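Local coordinates for Crov588 (Cafeteriavirus, PDB 6NYR), which is of unknown function but folds as a circular leucine-rich-repeat protein built from tandem FNIP repeats, at residues S164-I178 with P184-Q198. Numbering follows the deposited sequence.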
ATOM      1  N   SER A 164      35.751  -4.655  -7.439  1.00 53.45           N
ATOM      2  CA  SER A 164      34.562  -5.306  -7.973  1.00 54.96           C
ATOM      3  C   SER A 164      33.275  -4.679  -7.458  1.00 54.33           C
ATOM      4  O   SER A 164      32.186  -5.080  -7.888  1.00 56.08           O
ATOM      5  CB  SER A 164      34.579  -6.796  -7.614  1.00 54.41           C
ATOM      6  OG  SER A 164      34.727  -6.963  -6.214  1.00 53.26           O
ATOM      7  N   LEU A 165      33.370  -3.699  -6.567  1.00 54.43           N
ATOM      8  CA  LEU A 165      32.196  -3.158  -5.897  1.00 55.39           C
ATOM      9  C   LEU A 165      31.332  -2.358  -6.863  1.00 53.57           C
ATOM     10  O   LEU A 165      31.833  -1.520  -7.620  1.00 54.72           O
ATOM     11  CB  LEU A 165      32.636  -2.270  -4.734  1.00 53.40           C
ATOM     12  CG  LEU A 165      31.662  -2.024  -3.586  1.00 54.11           C
ATOM     13  CD1 LEU A 165      31.556  -3.245  -2.693  1.00 53.33           C
ATOM     14  CD2 LEU A 165      32.097  -0.794  -2.793  1.00 51.18           C
ATOM     15  N   THR A 166      30.026  -2.622  -6.833  1.00 50.29           N
ATOM     16  CA  THR A 166      29.060  -1.870  -7.624  1.00 50.72           C
ATOM     17  C   THR A 166      28.130  -1.002  -6.788  1.00 52.70           C
ATOM     18  O   THR A 166      27.646   0.018  -7.286  1.00 52.91           O
ATOM     19  CB  THR A 166      28.196  -2.820  -8.472  1.00 50.13           C
ATOM     20  OG1 THR A 166      27.535  -3.762  -7.616  1.00 50.45           O
ATOM     21  CG2 THR A 166      29.038  -3.558  -9.496  1.00 49.17           C
ATOM     22  N   HIS A 167      27.869  -1.376  -5.536  1.00 50.68           N
ATOM     23  CA  HIS A 167      26.890  -0.691  -4.699  1.00 49.16           C
ATOM     24  C   HIS A 167      27.528  -0.348  -3.363  1.00 49.31           C
ATOM     25  O   HIS A 167      28.020  -1.237  -2.660  1.00 51.33           O
ATOM     26  CB  HIS A 167      25.643  -1.557  -4.494  1.00 52.69           C
ATOM     27  CG  HIS A 167      24.796  -1.693  -5.721  1.00 57.23           C
ATOM     28  ND1 HIS A 167      25.219  -2.360  -6.851  1.00 59.96           N
ATOM     29  CD2 HIS A 167      23.554  -1.231  -6.001  1.00 58.51           C
ATOM     30  CE1 HIS A 167      24.271  -2.311  -7.769  1.00 60.91           C
ATOM     31  NE2 HIS A 167      23.250  -1.630  -7.279  1.00 60.42           N
ATOM     32  N   LEU A 168      27.520   0.939  -3.020  1.00 48.74           N
ATOM     33  CA  LEU A 168      28.087   1.431  -1.774  1.00 48.59           C
ATOM     34  C   LEU A 168      27.105   2.389  -1.117  1.00 46.06           C
ATOM     35  O   LEU A 168      26.670   3.361  -1.742  1.00 42.81           O
ATOM     36  CB  LEU A 168      29.420   2.143  -2.020  1.00 49.26           C
ATOM     37  CG  LEU A 168      30.079   2.787  -0.795  1.00 47.54           C
ATOM     38  CD1 LEU A 168      30.524   1.707   0.183  1.00 46.68           C
ATOM     39  CD2 LEU A 168      31.237   3.689  -1.194  1.00 46.31           C
ATOM     40  N   SER A 169      26.765   2.117   0.141  1.00 47.36           N
ATOM     41  CA  SER A 169      25.830   2.943   0.895  1.00 47.79           C
ATOM     42  C   SER A 169      26.429   3.244   2.260  1.00 46.99           C
ATOM     43  O   SER A 169      26.708   2.322   3.036  1.00 46.68           O
ATOM     44  CB  SER A 169      24.473   2.252   1.056  1.00 50.12           C
ATOM     45  OG  SER A 169      23.951   1.854  -0.199  1.00 52.84           O
ATOM     46  N   PHE A 170      26.616   4.526   2.553  1.00 45.41           N
ATOM     47  CA  PHE A 170      27.092   4.963   3.854  1.00 45.67           C
ATOM     48  C   PHE A 170      25.920   5.216   4.793  1.00 46.33           C
ATOM     49  O   PHE A 170      24.802   5.510   4.359  1.00 51.48           O
ATOM     50  CB  PHE A 170      27.918   6.240   3.721  1.00 44.01           C
ATOM     51  CG  PHE A 170      29.238   6.041   3.055  1.00 43.79           C
ATOM     52  CD1 PHE A 170      30.326   5.587   3.779  1.00 44.61           C
ATOM     53  CD2 PHE A 170      29.403   6.324   1.710  1.00 46.21           C
ATOM     54  CE1 PHE A 170      31.551   5.415   3.175  1.00 44.63           C
ATOM     55  CE2 PHE A 170      30.629   6.147   1.102  1.00 45.21           C
ATOM     56  CZ  PHE A 170      31.700   5.692   1.837  1.00 45.45           C
ATOM     57  N   GLY A 171      26.191   5.110   6.092  1.00 44.74           N
ATOM     58  CA  GLY A 171      25.191   5.344   7.110  1.00 44.44           C
ATOM     59  C   GLY A 171      25.199   6.773   7.618  1.00 43.26           C
ATOM     60  O   GLY A 171      25.853   7.661   7.069  1.00 43.67           O
ATOM     61  N   ASP A 172      24.476   6.978   8.723  1.00 43.72           N
ATOM     62  CA  ASP A 172      24.164   8.329   9.177  1.00 44.53           C
ATOM     63  C   ASP A 172      25.414   9.116   9.550  1.00 43.96           C
ATOM     64  O   ASP A 172      25.500  10.322   9.293  1.00 42.43           O
ATOM     65  CB  ASP A 172      23.215   8.276  10.376  1.00 43.54           C
ATOM     66  CG  ASP A 172      21.811   7.875   9.993  1.00 48.00           C
ATOM     67  OD1 ASP A 172      21.452   8.017   8.808  1.00 55.05           O
ATOM     68  OD2 ASP A 172      21.069   7.411  10.881  1.00 49.64           O
ATOM     69  N   CYS A 173      26.378   8.463  10.190  1.00 43.56           N
ATOM     70  CA  CYS A 173      27.481   9.177  10.811  1.00 40.10           C
ATOM     71  C   CYS A 173      28.674   9.352   9.889  1.00 38.47           C
ATOM     72  O   CYS A 173      29.565  10.147  10.203  1.00 40.09           O
ATOM     73  CB  CYS A 173      27.925   8.455  12.091  1.00 44.22           C
ATOM     74  SG  CYS A 173      26.763   8.564  13.475  1.00 42.43           S
ATOM     75  N   PHE A 174      28.736   8.628   8.778  1.00 39.76           N
ATOM     76  CA  PHE A 174      29.895   8.749   7.911  1.00 40.70           C
ATOM     77  C   PHE A 174      30.046  10.187   7.430  1.00 47.29           C
ATOM     78  O   PHE A 174      29.122  10.760   6.839  1.00 47.52           O
ATOM     79  CB  PHE A 174      29.800   7.826   6.706  1.00 40.91           C
ATOM     80  CG  PHE A 174      30.980   7.952   5.785  1.00 43.21           C
ATOM     81  CD1 PHE A 174      32.193   7.386   6.135  1.00 42.33           C
ATOM     82  CD2 PHE A 174      30.892   8.658   4.595  1.00 45.45           C
ATOM     83  CE1 PHE A 174      33.293   7.508   5.316  1.00 42.10           C
ATOM     84  CE2 PHE A 174      31.991   8.776   3.765  1.00 45.16           C
ATOM     85  CZ  PHE A 174      33.194   8.200   4.130  1.00 44.24           C
ATOM     86  N   ASN A 175      31.218  10.768   7.677  1.00 48.65           N
ATOM     87  CA  ASN A 175      31.531  12.112   7.213  1.00 45.64           C
ATOM     88  C   ASN A 175      33.046  12.265   7.116  1.00 42.03           C
ATOM     89  O   ASN A 175      33.646  13.048   7.860  1.00 41.31           O
ATOM     90  CB  ASN A 175      30.931  13.161   8.144  1.00 42.53           C
ATOM     91  CG  ASN A 175      31.086  14.574   7.602  1.00 44.85           C
ATOM     92  OD1 ASN A 175      31.277  14.780   6.401  1.00 45.84           O
ATOM     93  ND2 ASN A 175      31.008  15.556   8.487  1.00 45.62           N
ATOM     94  N   GLN A 176      33.674  11.500   6.223  1.00 42.99           N
ATOM     95  CA  GLN A 176      35.099  11.617   5.962  1.00 47.70           C
ATOM     96  C   GLN A 176      35.326  11.957   4.496  1.00 47.26           C
ATOM     97  O   GLN A 176      34.544  11.571   3.624  1.00 46.80           O
ATOM     98  CB  GLN A 176      35.860  10.327   6.307  1.00 46.55           C
ATOM     99  CG  GLN A 176      35.827   9.929   7.770  1.00 46.86           C
ATOM    100  CD  GLN A 176      36.572  10.900   8.666  1.00 46.24           C
ATOM    101  OE1 GLN A 176      37.577  11.498   8.267  1.00 45.27           O
ATOM    102  NE2 GLN A 176      36.084  11.058   9.892  1.00 44.95           N
ATOM    103  N   LYS A 177      36.422  12.667   4.232  1.00 48.41           N
ATOM    104  CA  LYS A 177      36.767  13.044   2.869  1.00 47.56           C
ATOM    105  C   LYS A 177      36.974  11.798   2.018  1.00 44.58           C
ATOM    106  O   LYS A 177      37.473  10.772   2.490  1.00 48.78           O
ATOM    107  CB  LYS A 177      38.025  13.914   2.873  1.00 54.72           C
ATOM    108  CG  LYS A 177      38.452  14.441   1.506  1.00 61.91           C
ATOM    109  CD  LYS A 177      37.345  15.226   0.820  1.00 67.50           C
ATOM    110  CE  LYS A 177      37.762  15.672  -0.581  1.00 71.05           C
ATOM    111  NZ  LYS A 177      38.639  16.877  -0.568  1.00 70.73           N
ATOM    112  N   ILE A 178      36.568  11.895   0.755  1.00 43.55           N
ATOM    113  CA  ILE A 178      36.802  10.864  -0.249  1.00 48.08           C
ATOM    114  C   ILE A 178      37.697  11.462  -1.322  1.00 50.91           C
ATOM    115  O   ILE A 178      37.302  12.419  -2.000  1.00 49.31           O
ATOM    116  CB  ILE A 178      35.491  10.338  -0.858  1.00 50.75           C
ATOM    117  CG1 ILE A 178      34.705   9.577   0.208  1.00 51.62           C
ATOM    118  CG2 ILE A 178      35.773   9.478  -2.080  1.00 51.68           C
ATOM    119  CD1 ILE A 178      33.325   9.160  -0.233  1.00 54.25           C
ATOM    120  N   PRO A 184      35.970   2.548  -6.408  1.00 54.37           N
ATOM    121  CA  PRO A 184      36.362   1.657  -7.506  1.00 54.99           C
ATOM    122  C   PRO A 184      35.787   2.088  -8.850  1.00 57.11           C
ATOM    123  O   PRO A 184      34.732   2.725  -8.933  1.00 52.50           O
ATOM    124  CB  PRO A 184      35.832   0.283  -7.071  1.00 55.96           C
ATOM    125  CG  PRO A 184      34.896   0.534  -5.929  1.00 56.21           C
ATOM    126  CD  PRO A 184      35.323   1.826  -5.294  1.00 53.42           C
ATOM    127  N   ASN A 185      36.511   1.723  -9.911  1.00 63.10           N
ATOM    128  CA  ASN A 185      36.119   2.025 -11.279  1.00 67.70           C
ATOM    129  C   ASN A 185      34.868   1.277 -11.710  1.00 63.12           C
ATOM    130  O   ASN A 185      34.323   1.574 -12.779  1.00 75.12           O
ATOM    131  CB  ASN A 185      37.268   1.650 -12.218  1.00 76.03           C
ATOM    132  CG  ASN A 185      38.420   2.632 -12.167  1.00 81.71           C
ATOM    133  OD1 ASN A 185      38.227   3.841 -12.282  1.00 85.04           O
ATOM    134  ND2 ASN A 185      39.630   2.115 -11.980  1.00 81.47           N
ATOM    135  N   SER A 186      34.414   0.318 -10.908  1.00 59.30           N
ATOM    136  CA  SER A 186      33.221  -0.468 -11.190  1.00 57.73           C
ATOM    137  C   SER A 186      31.961   0.068 -10.525  1.00 57.79           C
ATOM    138  O   SER A 186      30.871  -0.442 -10.807  1.00 58.19           O
ATOM    139  CB  SER A 186      33.456  -1.917 -10.738  1.00 57.84           C
ATOM    140  OG  SER A 186      33.958  -1.953  -9.407  1.00 55.34           O
ATOM    141  N   LEU A 187      32.077   1.082  -9.674  1.00 57.32           N
ATOM    142  CA  LEU A 187      30.952   1.517  -8.858  1.00 57.94           C
ATOM    143  C   LEU A 187      29.879   2.172  -9.721  1.00 55.53           C
ATOM    144  O   LEU A 187      30.174   2.976 -10.609  1.00 56.14           O
ATOM    145  CB  LEU A 187      31.444   2.484  -7.785  1.00 59.76           C
ATOM    146  CG  LEU A 187      30.568   2.701  -6.556  1.00 60.34           C
ATOM    147  CD1 LEU A 187      30.474   1.432  -5.727  1.00 58.53           C
ATOM    148  CD2 LEU A 187      31.121   3.849  -5.714  1.00 61.38           C
ATOM    149  N   THR A 188      28.624   1.815  -9.450  1.00 51.23           N
ATOM    150  CA  THR A 188      27.483   2.335 -10.187  1.00 49.26           C
ATOM    151  C   THR A 188      26.459   3.039  -9.308  1.00 48.37           C
ATOM    152  O   THR A 188      25.838   4.004  -9.761  1.00 46.20           O
ATOM    153  CB  THR A 188      26.762   1.202 -10.935  1.00 52.77           C
ATOM    154  OG1 THR A 188      26.218   0.273  -9.987  1.00 56.61           O
ATOM    155  CG2 THR A 188      27.715   0.468 -11.861  1.00 51.39           C
ATOM    156  N   TYR A 189      26.255   2.570  -8.077  0.50 49.52           N
ATOM    157  CA  TYR A 189      25.335   3.182  -7.123  0.50 47.25           C
ATOM    158  C   TYR A 189      26.142   3.685  -5.931  0.50 48.37           C
ATOM    159  O   TYR A 189      26.852   2.904  -5.288  0.50 47.08           O
ATOM    160  CB  TYR A 189      24.275   2.176  -6.654  0.50 47.14           C
ATOM    161  CG  TYR A 189      23.187   1.860  -7.655  0.50 46.03           C
ATOM    162  CD1 TYR A 189      23.495   1.377  -8.920  0.50 47.72           C
ATOM    163  CD2 TYR A 189      21.848   2.020  -7.324  0.50 45.35           C
ATOM    164  CE1 TYR A 189      22.500   1.081  -9.835  0.50 47.48           C
ATOM    165  CE2 TYR A 189      20.845   1.724  -8.231  0.50 45.39           C
ATOM    166  CZ  TYR A 189      21.176   1.254  -9.481  0.50 45.78           C
ATOM    167  OH  TYR A 189      20.180   0.962 -10.383  0.50 46.85           O
ATOM    168  N   LEU A 190      26.030   4.978  -5.632  1.00 45.15           N
ATOM    169  CA  LEU A 190      26.681   5.570  -4.465  1.00 45.54           C
ATOM    170  C   LEU A 190      25.637   6.343  -3.676  1.00 44.77           C
ATOM    171  O   LEU A 190      24.961   7.218  -4.230  1.00 41.50           O
ATOM    172  CB  LEU A 190      27.838   6.485  -4.870  1.00 46.58           C
ATOM    173  CG  LEU A 190      28.579   7.208  -3.740  1.00 47.06           C
ATOM    174  CD1 LEU A 190      29.089   6.234  -2.689  1.00 46.90           C
ATOM    175  CD2 LEU A 190      29.737   8.045  -4.295  1.00 41.94           C
ATOM    176  N   GLU A 191      25.493   6.009  -2.396  1.00 47.11           N
ATOM    177  CA  GLU A 191      24.575   6.714  -1.510  1.00 49.87           C
ATOM    178  C   GLU A 191      25.309   7.172  -0.260  1.00 46.80           C
ATOM    179  O   GLU A 191      25.849   6.347   0.486  1.00 49.80           O
ATOM    180  CB  GLU A 191      23.381   5.839  -1.116  1.00 49.70           C
ATOM    181  CG  GLU A 191      22.400   6.585  -0.223  1.00 51.78           C
ATOM    182  CD  GLU A 191      21.117   5.829   0.031  1.00 52.75           C
ATOM    183  OE1 GLU A 191      20.882   4.803  -0.641  1.00 51.81           O
ATOM    184  OE2 GLU A 191      20.343   6.266   0.908  1.00 56.21           O
ATOM    185  N   PHE A 192      25.320   8.481  -0.030  1.00 45.04           N
ATOM    186  CA  PHE A 192      25.811   9.050   1.214  1.00 46.22           C
ATOM    187  C   PHE A 192      24.673   9.190   2.220  1.00 44.39           C
ATOM    188  O   PHE A 192      23.499   9.309   1.859  1.00 44.71           O
ATOM    189  CB  PHE A 192      26.456  10.415   0.977  1.00 44.61           C
ATOM    190  CG  PHE A 192      27.760  10.344   0.245  1.00 47.47           C
ATOM    191  CD1 PHE A 192      28.901   9.891   0.884  1.00 48.26           C
ATOM    192  CD2 PHE A 192      27.846  10.728  -1.083  1.00 47.94           C
ATOM    193  CE1 PHE A 192      30.104   9.821   0.214  1.00 48.73           C
ATOM    194  CE2 PHE A 192      29.046  10.661  -1.758  1.00 48.02           C
ATOM    195  CZ  PHE A 192      30.175  10.207  -1.110  1.00 50.25           C
ATOM    196  N   GLY A 193      25.045   9.189   3.501  1.00 46.96           N
ATOM    197  CA  GLY A 193      24.089   9.238   4.581  1.00 46.43           C
ATOM    198  C   GLY A 193      23.927  10.634   5.157  1.00 46.45           C
ATOM    199  O   GLY A 193      24.388  11.634   4.601  1.00 43.79           O
ATOM    200  N   ARG A 194      23.272  10.684   6.319  1.00 47.35           N
ATOM    201  CA  ARG A 194      22.862  11.949   6.916  1.00 47.30           C
ATOM    202  C   ARG A 194      23.994  12.971   6.945  1.00 44.64           C
ATOM    203  O   ARG A 194      23.862  14.081   6.421  1.00 43.44           O
ATOM    204  CB  ARG A 194      22.368  11.698   8.344  1.00 49.58           C
ATOM    205  CG  ARG A 194      21.401  12.733   8.888  1.00 54.50           C
ATOM    206  CD  ARG A 194      20.993  12.379  10.316  1.00 60.75           C
ATOM    207  NE  ARG A 194      22.183  12.264  11.164  1.00 67.43           N
ATOM    208  CZ  ARG A 194      22.184  11.832  12.420  1.00 71.73           C
ATOM    209  NH1 ARG A 194      21.048  11.470  12.999  1.00 75.97           N
ATOM    210  NH2 ARG A 194      23.322  11.763  13.097  1.00 71.55           N
ATOM    211  N   ASN A 195      25.114  12.613   7.565  1.00 45.09           N
ATOM    212  CA  ASN A 195      26.100  13.599   7.986  1.00 47.01           C
ATOM    213  C   ASN A 195      27.202  13.856   6.971  1.00 45.23           C
ATOM    214  O   ASN A 195      28.077  14.686   7.241  1.00 46.38           O
ATOM    215  CB  ASN A 195      26.734  13.167   9.316  1.00 46.78           C
ATOM    216  CG  ASN A 195      25.769  13.266  10.475  1.00 47.70           C
ATOM    217  OD1 ASN A 195      24.601  13.616  10.293  1.00 48.74           O
ATOM    218  ND2 ASN A 195      26.241  12.948  11.673  1.00 46.67           N
ATOM    219  N   PHE A 196      27.211  13.170   5.834  1.00 41.32           N
ATOM    220  CA  PHE A 196      28.268  13.416   4.869  1.00 43.90           C
ATOM    221  C   PHE A 196      28.130  14.829   4.307  1.00 45.43           C
ATOM    222  O   PHE A 196      27.146  15.142   3.626  1.00 43.87           O
ATOM    223  CB  PHE A 196      28.238  12.407   3.730  1.00 43.36           C
ATOM    224  CG  PHE A 196      29.287  12.669   2.694  1.00 44.62           C
ATOM    225  CD1 PHE A 196      30.590  12.242   2.888  1.00 44.05           C
ATOM    226  CD2 PHE A 196      28.983  13.370   1.544  1.00 43.98           C
ATOM    227  CE1 PHE A 196      31.566  12.494   1.943  1.00 43.74           C
ATOM    228  CE2 PHE A 196      29.954  13.627   0.592  1.00 44.51           C
ATOM    229  CZ  PHE A 196      31.248  13.190   0.792  1.00 44.28           C
ATOM    230  N   ASN A 197      29.127  15.679   4.580  1.00 47.24           N
ATOM    231  CA  ASN A 197      29.154  17.060   4.098  1.00 47.60           C
ATOM    232  C   ASN A 197      30.620  17.396   3.805  1.00 46.34           C
ATOM    233  O   ASN A 197      31.245  18.233   4.444  1.00 43.87           O
ATOM    234  CB  ASN A 197      28.537  18.027   5.109  1.00 48.45           C
ATOM    235  CG  ASN A 197      28.382  19.427   4.549  1.00 48.57           C
ATOM    236  OD1 ASN A 197      28.430  19.633   3.334  1.00 48.73           O
ATOM    237  ND2 ASN A 197      28.191  20.399   5.431  1.00 48.61           N
ATOM    238  N   GLN A 198      31.174  16.713   2.810  1.00 49.18           N
ATOM    239  CA  GLN A 198      32.582  16.801   2.446  1.00 50.15           C
ATOM    240  C   GLN A 198      32.685  17.182   0.976  1.00 52.47           C
ATOM    241  O   GLN A 198      31.863  16.759   0.155  1.00 54.04           O
ATOM    242  CB  GLN A 198      33.271  15.457   2.715  1.00 49.27           C
ATOM    243  CG  GLN A 198      34.542  15.505   3.555  1.00 49.77           C
ATOM    244  CD  GLN A 198      34.472  16.476   4.716  1.00 52.63           C
ATOM    245  OE1 GLN A 198      35.215  17.459   4.750  1.00 57.87           O
ATOM    246  NE2 GLN A 198      33.583  16.216   5.665  1.00 50.64           N
TER
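F170 and F192, equivalent residues of successive coils, show how a solenoid fills its interior. Their rings run side by side with planes only 4° apart, yet are slid so far that they barely overlap; CD2 of F170 meets CD1 of F192 at 3.7 Å. I178 CD1 reaches the F192 ring at its edge, in plane, while F196 CE2 sits over the centre of one face. L168 and L190 continue this buried row. Beside it, parallel strands 167-169 and 189-191 are joined by backbone bonds, and T166 O accepts from Y189 N, T188 N and T188 OG1. N175 OD1 is gripped from opposite faces of its amide by N197 N (3.0 Å) and Q198 NE2 (2.8 Å); N197 OD1 repeats the scheme with N219 N and Q220 NE2. The other strand face is looser: H167 and Y189 form an offset stack, centroids 4.4 Å apart, which H145 and H211 prolong. In the turns beyond, R194 NE bonds N195 OD1, holding the guanidinium with D172 CB over one face; D172 OD2 stays 4.6 Å from R194 NH1, too far for a salt bridge. Stacked leucines and phenylalanines, coil-to-coil asparagine bonds and short parallel strands together mark a leucine-rich-repeat solenoid, here of FNIP repeats.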